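Local coordinates for uncharacterized protein (Bacteroides caccae, PDB 4R4K) that is of unknown function but adopts a cystatin-like fold and belongs to a family of the NTF2 clan, whose sheet-and-helix scaffold often encloses a pocket, at residues Glu64-Glu69 / Ser81-Asn86; His90-Ala95 / Asp103-Phe108. All coordinates share one frame; numbering follows the deposited sequence.

Contact 1. Residues Glu64-Glu69 / Ser81-Asn86; sequences ETMKEE and SKFTLN. With PEU (2,5,8,11,14,17,20,23,26,29,32,35,38,41,44,47,50,53,56,59,62,65,68,71,74,77,80-heptacosaoxadooctacontan-82-ol), chain J.
Glu-69 and Ser-81 form an antiparallel hydrogen-bonded pair where a loop, after a type I turn from Glu-64 to Lys-67, enters an edge strand, 69-72, of the five-stranded sheet of this cystatin-like fold. Ser-81 N gives a nearly straight bond to Glu-69 O (3.0 Å), and Glu-69 N returns a more bent one to Ser-81 O. The hydroxyl of Ser-81, held between its backbone N and carbonyl carbon (chi1 56°), donates to Lys-67 O at 2.7 Å in the carbonyl plane; it also receives a weak bond from Glu-69 N and one from a water shared with Glu-69 OE2. An alanine in place of Ser-81 would probably leave Lys-67 O without this donor and the water with one anchor fewer, loosening the loop where it joins the strand. Beyond the bridge, the Glu-68 side chain meets Phe-83 at about a right angle, its CD at the ring edge 3.6 Å from CD2, with carboxylate and ring planes 74° apart. Selenomethionine Met-66 reaches the same ring with CE, 4.1 Å from Phe-83 CZ. Phe-83 N also donates to Glu-68 OE2 at 2.9 Å, from above the carboxylate plane.

Contact 2. Residues His90-Ala95 / Asp103-Phe108; sequences HKVFEA and DLRVEF. With ACT (acetate ion), chain G.
Ala-95 O accepts two backbone bonds, from Asp-103 N at 2.8 Å and Leu-104 N at 3.2 Å, in a classic beta bulge at one end of the antiparallel hairpin. Asp-103 OD1 is hydrogen-bonded to Tyr-79 OH. From Ala-95 to Lys-91 the strands keep regular register with Leu-104 to Phe-108. On the face of Phe-93, Leu-104 and Phe-108, Leu-104 CD2 meets the edge of the Phe-93 ring, while Phe-93 CB lies at the edge of the Phe-108 ring; Phe-12 packs edge-to-face on Phe-108. The face of Val-92, Glu-94, Arg-105 and Glu-107 is largely polar. His-90 NE2 donates to the anti lone pair of Glu-107 OE2 at 2.6 Å, ring and carboxylate 25° apart. The Glu-94 and Arg-105 chains lie alongside each other in the same direction, and Glu-94 OE2 forms a salt bridge with Arg-105 NE at 3.5 Å. Val-92 CG1 covers one guanidinium face 3.7 Å above its plane, nearer edge than centre. Arg-105 NH1 forms a long ion pair with Glu-107 OE1, which Lys-35 weakly shares. The arginine charge is probably only partly offset by the two glutamates, consistent with a probable liquor acetate accepting at OXT from Arg-105 NH2 (3.1 Å).

Contacts 1 and 2 follow one another along the chain, their centres about 8 Å apart within one antiparallel sheet of order 69-72, 78-87, 90-97, 104-110 and 116-123. Contact 1 attaches an edge strand and its preceding loop to strand 78-87; contact 2 pairs strands 90-97 and 104-110, two pairings further along. Strands 78-87 and 90-97 join them: Glu-94 N lies 2.9 Å from Lys-82 O, a probable hydrogen bond, and Asn-86 OD1 binds Lys-91 NZ. Phe-83 meets Phe-93 edge-to-face, and Met-66 touches Phe-93 and Phe-108, so the loop of contact 1 packs against the largely apolar face that carries them. Thr-65 and Asp-103 line the same polyether pocket seen in the crystal, of no known role.

Contact 1. Residues Glu64-Glu69 / Ser81-Asn86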
ATOM      1  N   GLU A  64      12.277   0.834   1.344  1.00 21.95           N
ATOM      2  CA  GLU A  64      12.455   2.258   1.144  1.00 25.20           C
ATOM      3  C   GLU A  64      11.112   2.994   1.199  1.00 22.46           C
ATOM      4  O   GLU A  64      11.004   4.072   1.789  1.00 25.96           O
ATOM      5  CB  GLU A  64      13.160   2.511  -0.200  1.00 28.86           C
ATOM      6  CG  GLU A  64      14.591   1.990  -0.251  1.00 37.36           C
ATOM      7  CD  GLU A  64      14.755   0.476  -0.496  1.00 57.81           C
ATOM      8  OE1 GLU A  64      13.763  -0.256  -0.761  1.00 38.39           O
ATOM      9  OE2 GLU A  64      15.915   0.003  -0.418  1.00 57.20           O
ATOM     10  N   THR A  65      10.088   2.404   0.602  1.00 19.98           N
ATOM     11  CA  THR A  65       8.771   2.996   0.585  1.00 20.52           C
ATOM     12  C   THR A  65       8.179   3.085   1.990  1.00 19.93           C
ATOM     13  O   THR A  65       7.489   4.057   2.311  1.00 20.24           O
ATOM     14  CB  THR A  65       7.839   2.240  -0.373  1.00 23.37           C
ATOM     15  OG1 THR A  65       8.339   2.391  -1.701  1.00 23.83           O
ATOM     16  CG2 THR A  65       6.406   2.787  -0.346  1.00 23.54           C
HETATM   17  N   MSE A  66       8.466   2.097   2.825  1.00 20.40           N
HETATM   18  CA  MSE A  66       7.854   2.020   4.142  1.00 21.33           C
HETATM   19  C   MSE A  66       8.599   2.820   5.209  1.00 23.13           C
HETATM   20  O   MSE A  66       8.245   2.760   6.374  1.00 25.10           O
HETATM   21  CB  MSE A  66       7.703   0.560   4.538  1.00 21.35           C
HETATM   22  CG  MSE A  66       6.759  -0.208   3.623  1.00 20.44           C
HETATM   23 SE   MSE A  66       4.953   0.577   3.652  0.75 27.17          SE
HETATM   24  CE  MSE A  66       4.714   0.907   5.549  1.00 23.76           C
ATOM     25  N   LYS A  67       9.642   3.556   4.832  1.00 23.59           N
ATOM     26  CA  LYS A  67      10.424   4.355   5.788  1.00 21.50           C
ATOM     27  C   LYS A  67       9.675   5.640   6.112  1.00 21.42           C
ATOM     28  O   LYS A  67       9.090   6.239   5.222  1.00 21.58           O
ATOM     29  CB  LYS A  67      11.758   4.773   5.167  1.00 25.85           C
ATOM     30  CG  LYS A  67      12.910   3.802   5.261  1.00 39.18           C
ATOM     31  CD  LYS A  67      14.220   4.568   5.416  1.00 45.91           C
ATOM     32  CE  LYS A  67      15.420   3.739   5.062  1.00 52.11           C
ATOM     33  NZ  LYS A  67      15.210   2.301   5.335  1.00 53.44           N
ATOM     34  N   GLU A  68       9.727   6.068   7.375  1.00 18.70           N
ATOM     35  CA  GLU A  68       9.195   7.371   7.749  1.00 20.19           C
ATOM     36  C   GLU A  68      10.247   8.420   7.479  1.00 19.37           C
ATOM     37  O   GLU A  68      11.374   8.300   7.971  1.00 21.29           O
ATOM     38  CB  GLU A  68       8.858   7.424   9.221  1.00 21.12           C
ATOM     39  CG  GLU A  68       7.717   6.532   9.655  1.00 22.86           C
ATOM     40  CD  GLU A  68       7.309   6.821  11.090  1.00 27.49           C
ATOM     41  OE1 GLU A  68       8.015   6.302  11.992  1.00 32.83           O
ATOM     42  OE2 GLU A  68       6.306   7.568  11.310  1.00 23.69           O
ATOM     43  N   GLU A  69       9.913   9.418   6.680  1.00 17.98           N
ATOM     44  CA  GLU A  69      10.872  10.429   6.326  1.00 19.89           C
ATOM     45  C   GLU A  69      10.208  11.627   5.664  1.00 19.52           C
ATOM     46  O   GLU A  69       9.046  11.613   5.293  1.00 19.39           O
ATOM     47  CB  GLU A  69      11.932   9.836   5.403  1.00 19.49           C
ATOM     48  CG  GLU A  69      11.430   9.470   4.031  1.00 22.92           C
ATOM     49  CD  GLU A  69      12.355   8.547   3.254  1.00 28.19           C
ATOM     50  OE1 GLU A  69      13.401   8.119   3.774  1.00 27.13           O
ATOM     51  OE2 GLU A  69      12.033   8.299   2.073  1.00 36.17           O
ATOM     52  N   SER A  81       6.318  10.797   4.505  1.00 18.97           N
ATOM     53  CA  SER A  81       5.804   9.469   4.807  1.00 17.40           C
ATOM     54  C   SER A  81       5.892   9.267   6.302  1.00 19.59           C
ATOM     55  O   SER A  81       6.888   9.621   6.957  1.00 21.73           O
ATOM     56  CB  SER A  81       6.569   8.384   4.060  1.00 20.66           C
ATOM     57  OG  SER A  81       7.973   8.486   4.363  1.00 26.75           O
ATOM     58  N   LYS A  82       4.812   8.763   6.881  1.00 18.06           N
ATOM     59  CA  LYS A  82       4.720   8.642   8.329  0.50 20.33           C
ATOM     60  C   LYS A  82       3.628   7.675   8.733  1.00 20.93           C
ATOM     61  O   LYS A  82       2.664   7.461   7.986  1.00 18.88           O
ATOM     62  CB  LYS A  82       4.472  10.006   8.966  0.50 23.96           C
ATOM     63  CG  LYS A  82       3.154  10.628   8.591  0.50 22.87           C
ATOM     64  CD  LYS A  82       3.126  12.082   9.050  0.50 27.70           C
ATOM     65  CE  LYS A  82       1.931  12.817   8.477  0.50 27.89           C
ATOM     66  NZ  LYS A  82       1.653  14.070   9.222  0.50 30.21           N
ATOM     67  N   PHE A  83       3.793   7.085   9.914  1.00 19.47           N
ATOM     68  CA  PHE A  83       2.713   6.344  10.558  1.00 21.31           C
ATOM     69  C   PHE A  83       1.789   7.374  11.220  1.00 25.35           C
ATOM     70  O   PHE A  83       2.157   8.050  12.189  1.00 26.94           O
ATOM     71  CB  PHE A  83       3.239   5.303  11.542  1.00 22.84           C
ATOM     72  CG  PHE A  83       3.788   4.099  10.866  1.00 22.27           C
ATOM     73  CD1 PHE A  83       2.941   3.078  10.463  1.00 22.93           C
ATOM     74  CD2 PHE A  83       5.131   4.023  10.547  1.00 21.99           C
ATOM     75  CE1 PHE A  83       3.440   1.974   9.792  1.00 23.90           C
ATOM     76  CE2 PHE A  83       5.627   2.929   9.854  1.00 22.24           C
ATOM     77  CZ  PHE A  83       4.779   1.903   9.490  1.00 22.79           C
ATOM     78  N   THR A  84       0.601   7.520  10.654  1.00 21.41           N
ATOM     79  CA  THR A  84      -0.406   8.456  11.172  1.00 24.65           C
ATOM     80  C   THR A  84      -1.220   7.837  12.292  1.00 28.38           C
ATOM     81  O   THR A  84      -1.856   8.550  13.073  1.00 28.84           O
ATOM     82  CB  THR A  84      -1.358   8.889  10.057  1.00 24.15           C
ATOM     83  OG1 THR A  84      -1.888   7.719   9.399  1.00 24.26           O
ATOM     84  CG2 THR A  84      -0.605   9.746   9.075  1.00 26.41           C
ATOM     85  N   LEU A  85      -1.232   6.514  12.344  1.00 25.84           N
ATOM     86  CA  LEU A  85      -1.771   5.771  13.482  1.00 26.88           C
ATOM     87  C   LEU A  85      -0.717   4.770  13.880  1.00 27.08           C
ATOM     88  O   LEU A  85      -0.222   4.013  13.049  1.00 23.53           O
ATOM     89  CB  LEU A  85      -3.079   5.058  13.112  1.00 26.65           C
ATOM     90  CG  LEU A  85      -3.754   4.312  14.275  1.00 29.82           C
ATOM     91  CD1 LEU A  85      -4.354   5.307  15.249  1.00 34.65           C
ATOM     92  CD2 LEU A  85      -4.803   3.336  13.776  1.00 34.03           C
ATOM     93  N   ASN A  86      -0.372   4.755  15.155  1.00 24.79           N
ATOM     94  CA  ASN A  86       0.651   3.861  15.647  1.00 29.70           C
ATOM     95  C   ASN A  86       0.241   3.275  17.004  1.00 31.88           C
ATOM     96  O   ASN A  86       0.749   3.670  18.053  1.00 39.83           O
ATOM     97  CB  ASN A  86       1.979   4.608  15.725  1.00 30.68           C
ATOM     98  CG  ASN A  86       3.144   3.708  16.092  1.00 39.87           C
ATOM     99  OD1 ASN A  86       3.096   2.488  15.921  1.00 42.76           O
ATOM    100  ND2 ASN A  86       4.196   4.312  16.622  1.00 47.26           N
TER
HETATM  101  OCV PEU J 206      15.564  -0.617 -10.557  1.00 59.91           O
HETATM  102  CCW PEU J 206      14.286  -1.082 -10.155  1.00 59.16           C
HETATM  103  CCX PEU J 206      14.325  -1.605  -8.732  1.00 64.56           C
HETATM  104  OCY PEU J 206      12.986  -1.561  -8.237  1.00 70.44           O
HETATM  105  CCZ PEU J 206      12.330  -2.824  -8.108  1.00 58.71           C
HETATM  106  CDA PEU J 206      11.733  -2.861  -6.712  1.00 57.20           C
HETATM  107  ODB PEU J 206      12.780  -3.098  -5.780  1.00 64.55           O
HETATM  108  CDC PEU J 206      12.556  -2.607  -4.454  1.00 48.08           C
HETATM  109  CDD PEU J 206      13.847  -2.058  -3.840  1.00 52.31           C
HETATM  110  ODE PEU J 206      14.156  -2.733  -2.608  1.00 48.22           O
HETATM  111  O   HOH W   1       8.995   8.480   1.311  1.00 32.67           O

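Contact 2. Residues His90-Ala95 / Asp103-Phe108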
ATOM      1  N   HIS A  90      -2.706  -1.941  15.658  1.00 21.59           N
ATOM      2  CA  HIS A  90      -3.328  -1.229  14.532  1.00 20.62           C
ATOM      3  C   HIS A  90      -2.434  -0.064  14.143  1.00 20.76           C
ATOM      4  O   HIS A  90      -2.176   0.845  14.950  1.00 23.11           O
ATOM      5  CB  HIS A  90      -4.718  -0.734  14.953  1.00 26.06           C
ATOM      6  CG  HIS A  90      -5.564  -0.216  13.834  1.00 31.13           C
ATOM      7  ND1 HIS A  90      -6.703   0.535  14.058  1.00 33.62           N
ATOM      8  CD2 HIS A  90      -5.435  -0.311  12.486  1.00 30.23           C
ATOM      9  CE1 HIS A  90      -7.253   0.854  12.900  1.00 38.74           C
ATOM     10  NE2 HIS A  90      -6.500   0.357  11.929  1.00 34.86           N
ATOM     11  N   LYS A  91      -1.937  -0.100  12.906  1.00 19.47           N
ATOM     12  CA  LYS A  91      -1.083   0.951  12.403  1.00 19.31           C
ATOM     13  C   LYS A  91      -1.537   1.402  11.018  1.00 17.12           C
ATOM     14  O   LYS A  91      -2.037   0.602  10.229  1.00 19.50           O
ATOM     15  CB  LYS A  91       0.367   0.495  12.399  1.00 22.26           C
ATOM     16  CG  LYS A  91       0.852   0.107  13.802  1.00 27.63           C
ATOM     17  CD  LYS A  91       2.335  -0.101  13.860  1.00 27.60           C
ATOM     18  CE  LYS A  91       2.746  -0.854  15.111  1.00 25.49           C
ATOM     19  NZ  LYS A  91       2.522  -0.059  16.349  1.00 25.68           N
ATOM     20  N   VAL A  92      -1.350   2.683  10.717  1.00 19.32           N
ATOM     21  CA  VAL A  92      -1.669   3.233   9.412  1.00 17.46           C
ATOM     22  C   VAL A  92      -0.484   4.093   8.955  1.00 16.71           C
ATOM     23  O   VAL A  92       0.004   4.937   9.695  1.00 18.32           O
ATOM     24  CB  VAL A  92      -2.935   4.103   9.398  1.00 20.09           C
ATOM     25  CG1 VAL A  92      -3.145   4.721   8.017  1.00 20.69           C
ATOM     26  CG2 VAL A  92      -4.143   3.300   9.825  1.00 17.98           C
ATOM     27  N   PHE A  93       0.004   3.770   7.763  1.00 16.85           N
ATOM     28  CA  PHE A  93       1.118   4.452   7.136  1.00 17.42           C
ATOM     29  C   PHE A  93       0.563   5.267   5.959  1.00 19.59           C
ATOM     30  O   PHE A  93      -0.237   4.764   5.168  1.00 19.59           O
ATOM     31  CB  PHE A  93       2.126   3.434   6.649  1.00 16.61           C
ATOM     32  CG  PHE A  93       3.355   4.028   6.023  1.00 17.21           C
ATOM     33  CD1 PHE A  93       4.416   4.480   6.812  1.00 17.93           C
ATOM     34  CD2 PHE A  93       3.468   4.109   4.636  1.00 16.95           C
ATOM     35  CE1 PHE A  93       5.558   5.000   6.219  1.00 20.49           C
ATOM     36  CE2 PHE A  93       4.606   4.611   4.052  1.00 16.26           C
ATOM     37  CZ  PHE A  93       5.658   5.041   4.842  1.00 21.51           C
ATOM     38  N   GLU A  94       0.974   6.520   5.874  1.00 19.06           N
ATOM     39  CA  GLU A  94       0.535   7.436   4.833  1.00 18.72           C
ATOM     40  C   GLU A  94       1.724   8.149   4.218  1.00 16.37           C
ATOM     41  O   GLU A  94       2.657   8.507   4.927  1.00 18.98           O
ATOM     42  CB  GLU A  94      -0.469   8.441   5.398  1.00 23.03           C
ATOM     43  CG  GLU A  94      -1.855   7.875   5.356  1.00 26.33           C
ATOM     44  CD  GLU A  94      -2.916   8.748   5.986  1.00 32.77           C
ATOM     45  OE1 GLU A  94      -2.749   9.990   6.056  1.00 32.25           O
ATOM     46  OE2 GLU A  94      -3.948   8.170   6.372  1.00 33.57           O
ATOM     47  N   ALA A  95       1.694   8.311   2.887  1.00 15.44           N
ATOM     48  CA  ALA A  95       2.739   9.026   2.189  1.00 16.56           C
ATOM     49  C   ALA A  95       2.154   9.892   1.081  1.00 16.76           C
ATOM     50  O   ALA A  95       1.124   9.550   0.469  1.00 18.96           O
ATOM     51  CB  ALA A  95       3.762   8.065   1.622  1.00 16.53           C
ATOM     52  N   ASP A 103      -0.738   9.820  -1.659  1.00 18.60           N
ATOM     53  CA  ASP A 103      -0.680   8.815  -2.730  1.00 23.34           C
ATOM     54  C   ASP A 103      -0.500   7.374  -2.245  1.00 20.85           C
ATOM     55  O   ASP A 103      -0.479   6.463  -3.042  1.00 21.43           O
ATOM     56  CB  ASP A 103       0.350   9.182  -3.792  1.00 28.00           C
ATOM     57  CG  ASP A 103       1.725   9.328  -3.253  1.00 30.67           C
ATOM     58  OD1 ASP A 103       2.091   8.706  -2.227  1.00 42.31           O
ATOM     59  OD2 ASP A 103       2.458  10.110  -3.904  1.00 42.51           O
ATOM     60  N   LEU A 104      -0.378   7.164  -0.936  1.00 19.67           N
ATOM     61  CA  LEU A 104      -0.320   5.815  -0.357  1.00 16.70           C
ATOM     62  C   LEU A 104      -0.874   5.842   1.060  1.00 18.76           C
ATOM     63  O   LEU A 104      -0.492   6.699   1.849  1.00 17.72           O
ATOM     64  CB  LEU A 104       1.122   5.245  -0.341  1.00 16.21           C
ATOM     65  CG  LEU A 104       1.356   3.846   0.266  1.00 20.21           C
ATOM     66  CD1 LEU A 104       0.714   2.762  -0.567  1.00 20.47           C
ATOM     67  CD2 LEU A 104       2.839   3.513   0.436  1.00 22.51           C
ATOM     68  N   ARG A 105      -1.757   4.898   1.380  1.00 15.81           N
ATOM     69  CA  ARG A 105      -2.182   4.649   2.739  1.00 17.18           C
ATOM     70  C   ARG A 105      -2.247   3.140   2.882  1.00 18.46           C
ATOM     71  O   ARG A 105      -2.890   2.476   2.072  1.00 21.87           O
ATOM     72  CB  ARG A 105      -3.542   5.286   3.036  1.00 20.16           C
ATOM     73  CG  ARG A 105      -4.141   5.118   4.428  1.00 20.17           C
ATOM     74  CD  ARG A 105      -5.602   5.482   4.431  1.00 26.22           C
ATOM     75  NE  ARG A 105      -6.134   5.466   5.792  1.00 32.03           N
ATOM     76  CZ  ARG A 105      -6.633   4.391   6.396  1.00 29.22           C
ATOM     77  NH1 ARG A 105      -6.663   3.211   5.783  1.00 31.50           N
ATOM     78  NH2 ARG A 105      -7.107   4.502   7.633  1.00 32.85           N
ATOM     79  N   VAL A 106      -1.528   2.611   3.874  1.00 18.53           N
ATOM     80  CA  VAL A 106      -1.534   1.185   4.157  1.00 19.61           C
ATOM     81  C   VAL A 106      -1.947   0.976   5.611  1.00 19.79           C
ATOM     82  O   VAL A 106      -1.418   1.615   6.526  1.00 17.14           O
ATOM     83  CB  VAL A 106      -0.146   0.551   3.964  1.00 19.84           C
ATOM     84  CG1 VAL A 106      -0.256  -0.970   4.026  1.00 18.95           C
ATOM     85  CG2 VAL A 106       0.473   1.009   2.658  1.00 22.43           C
ATOM     86  N   GLU A 107      -2.939   0.112   5.800  1.00 18.73           N
ATOM     87  CA  GLU A 107      -3.481  -0.181   7.114  0.50 20.20           C
ATOM     88  C   GLU A 107      -3.084  -1.590   7.522  1.00 19.11           C
ATOM     89  O   GLU A 107      -3.352  -2.557   6.786  1.00 18.92           O
ATOM     90  CB  GLU A 107      -5.006  -0.066   7.102  0.50 23.24           C
ATOM     91  CG  GLU A 107      -5.637  -0.299   8.467  0.50 28.66           C
ATOM     92  CD  GLU A 107      -7.131  -0.053   8.482  0.50 37.05           C
ATOM     93  OE1 GLU A 107      -7.767  -0.140   7.421  0.50 39.05           O
ATOM     94  OE2 GLU A 107      -7.674   0.205   9.570  0.50 46.43           O
ATOM     95  N   PHE A 108      -2.450  -1.697   8.692  1.00 18.25           N
ATOM     96  CA  PHE A 108      -1.950  -2.948   9.237  1.00 16.71           C
ATOM     97  C   PHE A 108      -2.700  -3.268  10.521  1.00 18.46           C
ATOM     98  O   PHE A 108      -2.987  -2.372  11.328  1.00 20.05           O
ATOM     99  CB  PHE A 108      -0.491  -2.828   9.647  1.00 17.41           C
ATOM    100  CG  PHE A 108       0.440  -2.491   8.535  1.00 17.70           C
ATOM    101  CD1 PHE A 108       1.034  -3.491   7.765  1.00 17.52           C
ATOM    102  CD2 PHE A 108       0.756  -1.181   8.293  1.00 20.96           C
ATOM    103  CE1 PHE A 108       1.921  -3.153   6.768  1.00 16.25           C
ATOM    104  CE2 PHE A 108       1.631  -0.837   7.298  1.00 22.58           C
ATOM    105  CZ  PHE A 108       2.228  -1.824   6.542  1.00 20.37           C
TER
HETATM  106  C   ACT G 203      -7.685   8.311   7.607  1.00 58.49           C
HETATM  107  O   ACT G 203      -8.927   8.407   7.619  1.00 64.58           O
HETATM  108  OXT ACT G 203      -7.081   7.539   8.383  1.00 55.54           O
HETATM  109  CH3 ACT G 203      -6.906   9.144   6.631  1.00 52.64           C